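Local coordinates for protein lithostathine-1-alpha (Homo sapiens, PDB 1QDD) that might inhibit spontaneous calcium carbonate precipitation as a secreted C-type lectin-like glycoprotein, and may be associated with pancreas and brain regeneration, at residues D73-R87 with K128-C140. The protein carries 1 engineered substitution. Sequence-based numbering, arbitrary orientation.
Sequences DFNVWIGLHDPKKNR and KDVPCEDKFSFVC
Asp73 accepts a 2.8 Å hydrogen bond on OD1 from Ser137 OG, through the lone pair turned away from OD2, just before strand 75-78 joins strand 136-140 in the C-type lectin fold. Asp73 OD2 forms a salt bridge with Arg32, while water 1 links Asn75 O to Ser137 N. Asn75 lays CB over the Phe136 ring, 3.5 Å from the centroid and almost straight above it; the opposite face receives Asp134 CB nearer the rim. The Asn75 amide, roughly parallel to this ring, lies toward its CZ side, with OD1 hydrogen-bonded to Ser117 OG and ND2 reaching Lys128 NZ through water 2. Val76 sits on the sheet face of Ser137, its CG1 meeting Val139 CG2 at 4.0 Å. Trp77 pairs in parallel with Phe138 and gives the strands their backbone bond, N to Ser137 O, 2.9 Å and nearly straight at 170°. With CG beside its own N (chi1 -72°), the indole points its six-membered end at the 131-134 turn, whose Pro131 O and Asp134 O lie at its edge. Phe136 sets its ring edge against the indole face, the planes 52° apart, and its CB lies over the five-membered ring. Val130 CG2 packs 3.5 Å from Trp77 CZ3, and Trp77 NE1 is hydrogen-bonded to Glu33 O. Beyond the corner at Gly79, Asp82 holds the loop that returns to Arg87: its OD2 accepts from both Arg87 N and NH1. Arg87 extends this salt-bridge network to strand 128-130, where Asp129, also hydrogen-bonded to Gly113 N, places OD2 at the guanidinium edge, 3.1 Å from Arg87 NH2.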
ATOM      1  N   ASP A  73      -6.793  10.044 -10.154  1.00  9.21           N
ATOM      2  CA  ASP A  73      -6.018   8.901 -10.622  1.00  9.43           C
ATOM      3  C   ASP A  73      -6.827   7.621 -10.805  1.00  9.21           C
ATOM      4  O   ASP A  73      -7.786   7.382 -10.085  1.00 11.09           O
ATOM      5  CB  ASP A  73      -4.849   8.642  -9.659  1.00 11.45           C
ATOM      6  CG  ASP A  73      -3.727   9.643  -9.764  1.00 13.22           C
ATOM      7  OD1 ASP A  73      -2.705   9.462  -9.051  1.00 15.23           O
ATOM      8  OD2 ASP A  73      -3.797  10.621 -10.536  1.00 14.32           O
ATOM      9  N   PHE A  74      -6.420   6.803 -11.772  1.00  9.89           N
ATOM     10  CA  PHE A  74      -7.084   5.537 -12.057  1.00  9.40           C
ATOM     11  C   PHE A  74      -6.438   4.348 -11.351  1.00  8.83           C
ATOM     12  O   PHE A  74      -7.143   3.360 -11.135  1.00 10.11           O
ATOM     13  CB  PHE A  74      -7.084   5.284 -13.580  1.00 11.47           C
ATOM     14  CG  PHE A  74      -7.836   6.332 -14.362  1.00 13.99           C
ATOM     15  CD1 PHE A  74      -7.164   7.274 -15.111  1.00 16.57           C
ATOM     16  CD2 PHE A  74      -9.218   6.320 -14.363  1.00 15.71           C
ATOM     17  CE1 PHE A  74      -7.865   8.232 -15.835  1.00 17.87           C
ATOM     18  CE2 PHE A  74      -9.927   7.283 -15.072  1.00 17.00           C
ATOM     19  CZ  PHE A  74      -9.237   8.228 -15.793  1.00 17.36           C
ATOM     20  N   ASN A  75      -5.140   4.384 -11.127  1.00  9.00           N
ATOM     21  CA  ASN A  75      -4.374   3.272 -10.562  1.00  9.04           C
ATOM     22  C   ASN A  75      -3.449   3.751  -9.456  1.00  8.56           C
ATOM     23  O   ASN A  75      -2.809   4.791  -9.592  1.00 10.20           O
ATOM     24  CB  ASN A  75      -3.478   2.598 -11.609  1.00 11.61           C
ATOM     25  CG  ASN A  75      -4.257   1.774 -12.606  1.00 13.63           C
ATOM     26  OD1 ASN A  75      -4.685   0.666 -12.319  1.00 16.65           O
ATOM     27  ND2 ASN A  75      -4.514   2.386 -13.758  1.00 15.51           N
ATOM     28  N   VAL A  76      -3.422   3.046  -8.325  1.00  7.31           N
ATOM     29  CA  VAL A  76      -2.598   3.399  -7.171  1.00  7.66           C
ATOM     30  C   VAL A  76      -1.799   2.175  -6.719  1.00  6.97           C
ATOM     31  O   VAL A  76      -2.408   1.122  -6.463  1.00  7.71           O
ATOM     32  CB  VAL A  76      -3.439   3.944  -5.999  1.00  7.34           C
ATOM     33  CG1 VAL A  76      -2.577   4.299  -4.795  1.00  8.95           C
ATOM     34  CG2 VAL A  76      -4.252   5.168  -6.428  1.00  9.19           C
ATOM     35  N   TRP A  77      -0.495   2.268  -6.568  1.00  6.71           N
ATOM     36  CA  TRP A  77       0.296   1.104  -6.142  1.00  6.68           C
ATOM     37  C   TRP A  77       0.081   0.676  -4.686  1.00  7.02           C
ATOM     38  O   TRP A  77      -0.056   1.493  -3.774  1.00  8.18           O
ATOM     39  CB  TRP A  77       1.790   1.429  -6.254  1.00  8.20           C
ATOM     40  CG  TRP A  77       2.492   1.548  -7.560  1.00  8.71           C
ATOM     41  CD1 TRP A  77       3.290   2.585  -7.959  1.00  8.99           C
ATOM     42  CD2 TRP A  77       2.514   0.600  -8.633  1.00  8.52           C
ATOM     43  NE1 TRP A  77       3.799   2.337  -9.208  1.00  9.47           N
ATOM     44  CE2 TRP A  77       3.335   1.126  -9.651  1.00  9.02           C
ATOM     45  CE3 TRP A  77       1.900  -0.644  -8.834  1.00  9.01           C
ATOM     46  CZ2 TRP A  77       3.569   0.442 -10.845  1.00 10.61           C
ATOM     47  CZ3 TRP A  77       2.154  -1.321 -10.017  1.00  9.34           C
ATOM     48  CH2 TRP A  77       2.970  -0.768 -11.012  1.00 10.40           C
ATOM     49  N   ILE A  78       0.100  -0.647  -4.505  1.00  7.18           N
ATOM     50  CA  ILE A  78       0.161  -1.307  -3.201  1.00  7.13           C
ATOM     51  C   ILE A  78       1.402  -2.212  -3.232  1.00  7.10           C
ATOM     52  O   ILE A  78       2.011  -2.420  -4.278  1.00  7.75           O
ATOM     53  CB  ILE A  78      -1.105  -2.018  -2.756  1.00  8.37           C
ATOM     54  CG1 ILE A  78      -1.471  -3.182  -3.685  1.00  9.26           C
ATOM     55  CG2 ILE A  78      -2.264  -1.026  -2.654  1.00 10.58           C
ATOM     56  CD1 ILE A  78      -2.635  -4.028  -3.195  1.00 11.04           C
ATOM     57  N   GLY A  79       1.794  -2.761  -2.075  1.00  7.27           N
ATOM     58  CA  GLY A  79       3.026  -3.519  -1.961  1.00  7.48           C
ATOM     59  C   GLY A  79       3.118  -4.947  -2.437  1.00  7.05           C
ATOM     60  O   GLY A  79       4.092  -5.627  -2.041  1.00  8.52           O
ATOM     61  N   LEU A  80       2.179  -5.457  -3.199  1.00  6.99           N
ATOM     62  CA  LEU A  80       2.159  -6.854  -3.622  1.00  7.03           C
ATOM     63  C   LEU A  80       2.849  -7.030  -4.959  1.00  7.49           C
ATOM     64  O   LEU A  80       2.627  -6.230  -5.888  1.00  8.66           O
ATOM     65  CB  LEU A  80       0.727  -7.389  -3.653  1.00  8.34           C
ATOM     66  CG  LEU A  80       0.552  -8.914  -3.596  1.00  9.72           C
ATOM     67  CD1 LEU A  80       0.830  -9.472  -2.212  1.00 10.93           C
ATOM     68  CD2 LEU A  80      -0.863  -9.320  -4.007  1.00 11.31           C
ATOM     69  N   HIS A  81       3.705  -8.042  -5.090  1.00  8.13           N
ATOM     70  CA  HIS A  81       4.422  -8.299  -6.340  1.00  7.97           C
ATOM     71  C   HIS A  81       4.760  -9.777  -6.459  1.00  9.16           C
ATOM     72  O   HIS A  81       4.655 -10.533  -5.481  1.00  9.42           O
ATOM     73  CB  HIS A  81       5.651  -7.406  -6.485  1.00  9.68           C
ATOM     74  CG  HIS A  81       6.786  -7.697  -5.556  1.00 11.44           C
ATOM     75  ND1 HIS A  81       8.094  -7.759  -6.004  1.00 13.22           N
ATOM     76  CD2 HIS A  81       6.840  -7.902  -4.222  1.00 12.82           C
ATOM     77  CE1 HIS A  81       8.886  -8.012  -4.980  1.00 14.70           C
ATOM     78  NE2 HIS A  81       8.167  -8.124  -3.884  1.00 14.05           N
ATOM     79  N   ASP A  82       5.141 -10.208  -7.645  1.00  9.34           N
ATOM     80  CA  ASP A  82       5.484 -11.598  -7.999  1.00 10.38           C
ATOM     81  C   ASP A  82       6.953 -11.594  -8.397  1.00 12.14           C
ATOM     82  O   ASP A  82       7.274 -11.475  -9.589  1.00 12.16           O
ATOM     83  CB  ASP A  82       4.568 -12.035  -9.143  1.00 11.54           C
ATOM     84  CG  ASP A  82       4.799 -13.425  -9.704  1.00 12.51           C
ATOM     85  OD1 ASP A  82       5.595 -14.168  -9.080  1.00 13.92           O
ATOM     86  OD2 ASP A  82       4.207 -13.756 -10.761  1.00 12.97           O
ATOM     87  N   PRO A  83       7.868 -11.672  -7.433  1.00 12.74           N
ATOM     88  CA  PRO A  83       9.280 -11.511  -7.704  1.00 14.83           C
ATOM     89  C   PRO A  83       9.953 -12.554  -8.571  1.00 15.70           C
ATOM     90  O   PRO A  83      10.905 -12.163  -9.273  1.00 17.90           O
ATOM     91  CB  PRO A  83       9.926 -11.432  -6.325  1.00 15.65           C
ATOM     92  CG  PRO A  83       8.969 -12.100  -5.403  1.00 15.42           C
ATOM     93  CD  PRO A  83       7.596 -11.845  -5.979  1.00 13.59           C
ATOM     94  N   LYS A  84       9.471 -13.784  -8.582  1.00 14.44           N
ATOM     95  CA  LYS A  84      10.094 -14.839  -9.391  1.00 15.06           C
ATOM     96  C   LYS A  84       9.329 -15.109 -10.668  1.00 16.52           C
ATOM     97  O   LYS A  84       9.608 -16.065 -11.406  1.00 17.67           O
ATOM     98  CB  LYS A  84      10.255 -16.100  -8.526  1.00 14.87           C
ATOM     99  CG  LYS A  84      11.065 -15.861  -7.264  1.00 14.83           C
ATOM    100  CD  LYS A  84      11.199 -17.123  -6.420  1.00 14.71           C
ATOM    101  CE  LYS A  84      11.774 -16.830  -5.049  1.00 15.39           C
ATOM    102  NZ  LYS A  84      11.770 -18.030  -4.155  1.00 14.54           N
ATOM    103  N   LYS A  85       8.315 -14.308 -10.968  1.00 16.25           N
ATOM    104  CA  LYS A  85       7.478 -14.413 -12.152  1.00 17.05           C
ATOM    105  C   LYS A  85       6.812 -15.767 -12.319  1.00 17.27           C
ATOM    106  O   LYS A  85       6.567 -16.263 -13.426  1.00 18.63           O
ATOM    107  CB  LYS A  85       8.271 -14.028 -13.415  1.00 18.45           C
ATOM    108  CG  LYS A  85       8.854 -12.629 -13.319  1.00 20.49           C
ATOM    109  CD  LYS A  85       9.563 -12.201 -14.594  1.00 22.87           C
ATOM    110  CE  LYS A  85       9.618 -10.684 -14.681  1.00 25.06           C
ATOM    111  NZ  LYS A  85      10.779 -10.140 -13.931  1.00 26.88           N
ATOM    112  N   ASN A  86       6.434 -16.377 -11.200  1.00 16.15           N
ATOM    113  CA  ASN A  86       5.827 -17.697 -11.174  1.00 16.05           C
ATOM    114  C   ASN A  86       4.479 -17.725 -10.484  1.00 15.68           C
ATOM    115  O   ASN A  86       3.933 -18.720 -10.018  1.00 17.64           O
ATOM    116  CB  ASN A  86       6.764 -18.712 -10.521  1.00 15.67           C
ATOM    117  CG  ASN A  86       7.079 -18.431  -9.074  1.00 15.80           C
ATOM    118  OD1 ASN A  86       6.786 -17.370  -8.517  1.00 15.10           O
ATOM    119  ND2 ASN A  86       7.708 -19.383  -8.396  1.00 16.40           N
ATOM    120  N   ARG A  87       3.905 -16.520 -10.343  1.00 15.68           N
ATOM    121  CA  ARG A  87       2.599 -16.333  -9.742  1.00 17.18           C
ATOM    122  C   ARG A  87       2.547 -16.736  -8.283  1.00 16.54           C
ATOM    123  O   ARG A  87       1.577 -17.266  -7.750  1.00 18.55           O
ATOM    124  CB  ARG A  87       1.535 -17.000 -10.625  1.00 19.35           C
ATOM    125  CG  ARG A  87       0.927 -16.032 -11.592  1.00 21.22           C
ATOM    126  CD  ARG A  87       1.850 -15.517 -12.711  1.00 19.91           C
ATOM    127  NE  ARG A  87       0.890 -14.498 -13.180  1.00 17.85           N
ATOM    128  CZ  ARG A  87       0.936 -13.214 -12.902  1.00 16.17           C
ATOM    129  NH1 ARG A  87       1.991 -12.676 -12.311  1.00 15.87           N
ATOM    130  NH2 ARG A  87      -0.022 -12.395 -13.339  1.00 16.67           N
ATOM    131  N   LYS A 128      -5.515  -5.218  -9.515  1.00  8.39           N
ATOM    132  CA  LYS A 128      -5.154  -5.625 -10.871  1.00  9.87           C
ATOM    133  C   LYS A 128      -3.645  -5.784 -10.967  1.00  9.27           C
ATOM    134  O   LYS A 128      -2.899  -4.972 -10.439  1.00 10.13           O
ATOM    135  CB  LYS A 128      -5.629  -4.548 -11.844  1.00 13.57           C
ATOM    136  CG  LYS A 128      -5.306  -4.665 -13.314  1.00 15.98           C
ATOM    137  CD  LYS A 128      -6.121  -3.619 -14.054  1.00 19.10           C
ATOM    138  CE  LYS A 128      -5.443  -2.271 -14.187  1.00 20.93           C
ATOM    139  NZ  LYS A 128      -6.144  -1.506 -15.273  1.00 22.82           N
ATOM    140  N   ASP A 129      -3.188  -6.820 -11.670  1.00  9.31           N
ATOM    141  CA  ASP A 129      -1.782  -7.027 -11.987  1.00  9.80           C
ATOM    142  C   ASP A 129      -1.372  -6.210 -13.207  1.00 10.41           C
ATOM    143  O   ASP A 129      -2.080  -6.274 -14.223  1.00 12.14           O
ATOM    144  CB  ASP A 129      -1.458  -8.508 -12.228  1.00 11.59           C
ATOM    145  CG  ASP A 129      -2.270  -9.202 -13.299  1.00 12.72           C
ATOM    146  OD1 ASP A 129      -3.505  -9.103 -13.249  1.00 13.46           O
ATOM    147  OD2 ASP A 129      -1.680  -9.860 -14.193  1.00 15.49           O
ATOM    148  N   VAL A 130      -0.299  -5.468 -13.147  1.00  9.45           N
ATOM    149  CA  VAL A 130       0.176  -4.575 -14.205  1.00 10.99           C
ATOM    150  C   VAL A 130       1.695  -4.609 -14.284  1.00 11.58           C
ATOM    151  O   VAL A 130       2.356  -5.093 -13.354  1.00 11.86           O
ATOM    152  CB  VAL A 130      -0.262  -3.118 -13.918  1.00 12.51           C
ATOM    153  CG1 VAL A 130      -1.748  -2.869 -14.096  1.00 15.75           C
ATOM    154  CG2 VAL A 130       0.150  -2.708 -12.506  1.00 14.76           C
ATOM    155  N   PRO A 131       2.306  -4.082 -15.340  1.00 11.63           N
ATOM    156  CA  PRO A 131       3.751  -4.035 -15.452  1.00 12.01           C
ATOM    157  C   PRO A 131       4.350  -3.182 -14.346  1.00 10.81           C
ATOM    158  O   PRO A 131       3.907  -2.056 -14.060  1.00 11.48           O
ATOM    159  CB  PRO A 131       3.988  -3.397 -16.823  1.00 13.35           C
ATOM    160  CG  PRO A 131       2.744  -3.680 -17.593  1.00 14.82           C
ATOM    161  CD  PRO A 131       1.624  -3.598 -16.575  1.00 13.62           C
ATOM    162  N   CYS A 132       5.435  -3.629 -13.731  1.00 10.40           N
ATOM    163  CA  CYS A 132       6.103  -2.935 -12.641  1.00 10.96           C
ATOM    164  C   CYS A 132       6.747  -1.618 -13.048  1.00 11.63           C
ATOM    165  O   CYS A 132       7.037  -0.772 -12.188  1.00 12.01           O
ATOM    166  CB  CYS A 132       7.165  -3.848 -12.009  1.00 11.65           C
ATOM    167  SG  CYS A 132       6.505  -5.332 -11.209  1.00 11.50           S
ATOM    168  N   GLU A 133       6.991  -1.411 -14.335  1.00 12.96           N
ATOM    169  CA  GLU A 133       7.588  -0.210 -14.879  1.00 14.85           C
ATOM    170  C   GLU A 133       6.585   0.905 -15.135  1.00 14.00           C
ATOM    171  O   GLU A 133       6.997   2.018 -15.496  1.00 15.25           O
ATOM    172  CB  GLU A 133       8.361  -0.537 -16.169  1.00 18.24           C
ATOM    173  CG  GLU A 133       9.453  -1.573 -15.986  1.00 22.99           C
ATOM    174  CD  GLU A 133       8.989  -3.001 -16.174  1.00 25.01           C
ATOM    175  OE1 GLU A 133       7.799  -3.306 -16.404  1.00 25.41           O
ATOM    176  OE2 GLU A 133       9.866  -3.891 -16.055  1.00 28.41           O
ATOM    177  N   ASP A 134       5.290   0.658 -14.952  1.00 13.61           N
ATOM    178  CA  ASP A 134       4.300   1.729 -15.028  1.00 13.85           C
ATOM    179  C   ASP A 134       4.560   2.767 -13.936  1.00 12.88           C
ATOM    180  O   ASP A 134       5.172   2.450 -12.906  1.00 13.60           O
ATOM    181  CB  ASP A 134       2.876   1.198 -14.893  1.00 14.93           C
ATOM    182  CG  ASP A 134       2.318   0.515 -16.124  1.00 17.08           C
ATOM    183  OD1 ASP A 134       2.999   0.468 -17.162  1.00 19.04           O
ATOM    184  OD2 ASP A 134       1.167   0.038 -15.997  1.00 18.81           O
ATOM    185  N   LYS A 135       4.153   4.008 -14.157  1.00 12.49           N
ATOM    186  CA  LYS A 135       4.366   5.106 -13.214  1.00 12.17           C
ATOM    187  C   LYS A 135       3.056   5.588 -12.626  1.00 11.19           C
ATOM    188  O   LYS A 135       2.220   6.208 -13.307  1.00 12.16           O
ATOM    189  CB  LYS A 135       5.156   6.248 -13.886  1.00 14.85           C
ATOM    190  CG  LYS A 135       6.561   5.812 -14.283  1.00 18.62           C
ATOM    191  CD  LYS A 135       7.269   6.759 -15.231  1.00 21.69           C
ATOM    192  CE  LYS A 135       8.530   6.101 -15.785  1.00 23.37           C
ATOM    193  NZ  LYS A 135       9.346   7.044 -16.591  1.00 25.68           N
ATOM    194  N   PHE A 136       2.796   5.220 -11.373  1.00  9.89           N
ATOM    195  CA  PHE A 136       1.567   5.502 -10.658  1.00  9.28           C
ATOM    196  C   PHE A 136       1.821   6.153  -9.296  1.00  7.87           C
ATOM    197  O   PHE A 136       2.917   6.104  -8.728  1.00  9.06           O
ATOM    198  CB  PHE A 136       0.804   4.181 -10.393  1.00  9.82           C
ATOM    199  CG  PHE A 136       0.312   3.406 -11.577  1.00 10.36           C
ATOM    200  CD1 PHE A 136      -0.127   4.014 -12.744  1.00 11.45           C
ATOM    201  CD2 PHE A 136       0.237   2.018 -11.515  1.00 11.64           C
ATOM    202  CE1 PHE A 136      -0.581   3.279 -13.820  1.00 13.14           C
ATOM    203  CE2 PHE A 136      -0.240   1.283 -12.588  1.00 12.99           C
ATOM    204  CZ  PHE A 136      -0.652   1.908 -13.744  1.00 13.53           C
ATOM    205  N   SER A 137       0.758   6.762  -8.748  1.00  7.94           N
ATOM    206  CA  SER A 137       0.742   7.255  -7.372  1.00  7.83           C
ATOM    207  C   SER A 137       0.712   6.048  -6.425  1.00  7.08           C
ATOM    208  O   SER A 137       0.606   4.889  -6.876  1.00  8.11           O
ATOM    209  CB  SER A 137      -0.473   8.140  -7.165  1.00  7.76           C
ATOM    210  OG  SER A 137      -1.645   7.428  -7.533  1.00  9.91           O
ATOM    211  N   PHE A 138       0.828   6.257  -5.120  1.00  6.90           N
ATOM    212  CA  PHE A 138       1.033   5.144  -4.182  1.00  7.26           C
ATOM    213  C   PHE A 138       0.659   5.473  -2.758  1.00  7.98           C
ATOM    214  O   PHE A 138       0.539   6.647  -2.366  1.00  8.71           O
ATOM    215  CB  PHE A 138       2.517   4.702  -4.244  1.00  8.28           C
ATOM    216  CG  PHE A 138       3.561   5.753  -4.015  1.00  9.13           C
ATOM    217  CD1 PHE A 138       4.150   5.927  -2.773  1.00  9.89           C
ATOM    218  CD2 PHE A 138       4.017   6.541  -5.068  1.00  9.64           C
ATOM    219  CE1 PHE A 138       5.162   6.846  -2.585  1.00 10.60           C
ATOM    220  CE2 PHE A 138       5.027   7.454  -4.871  1.00 10.32           C
ATOM    221  CZ  PHE A 138       5.607   7.618  -3.638  1.00 11.01           C
ATOM    222  N   VAL A 139       0.452   4.448  -1.938  1.00  7.27           N
ATOM    223  CA  VAL A 139       0.158   4.587  -0.518  1.00  7.32           C
ATOM    224  C   VAL A 139       1.285   3.926   0.291  1.00  6.94           C
ATOM    225  O   VAL A 139       1.654   2.783   0.014  1.00  8.53           O
ATOM    226  CB  VAL A 139      -1.182   3.953  -0.105  1.00  8.12           C
ATOM    227  CG1 VAL A 139      -1.435   4.012   1.400  1.00  9.56           C
ATOM    228  CG2 VAL A 139      -2.361   4.602  -0.828  1.00 10.29           C
ATOM    229  N   CYS A 140       1.802   4.618   1.301  1.00  7.24           N
ATOM    230  CA  CYS A 140       2.795   4.106   2.237  1.00  8.17           C
ATOM    231  C   CYS A 140       2.184   3.810   3.614  1.00  8.20           C
ATOM    232  O   CYS A 140       1.203   4.416   4.018  1.00  9.79           O
ATOM    233  CB  CYS A 140       3.964   5.078   2.443  1.00  9.33           C
ATOM    234  SG  CYS A 140       4.907   5.610   1.002  1.00  9.77           S
TER
HETATM  235  O   HOH W   1      -1.642   6.843 -10.978  1.00 13.79           O
HETATM  236  O   HOH W   2      -5.103   0.956 -16.230  1.00 26.25           O
HETATM  237  O   HOH W   3      -7.534   1.059 -13.542  1.00 28.82           O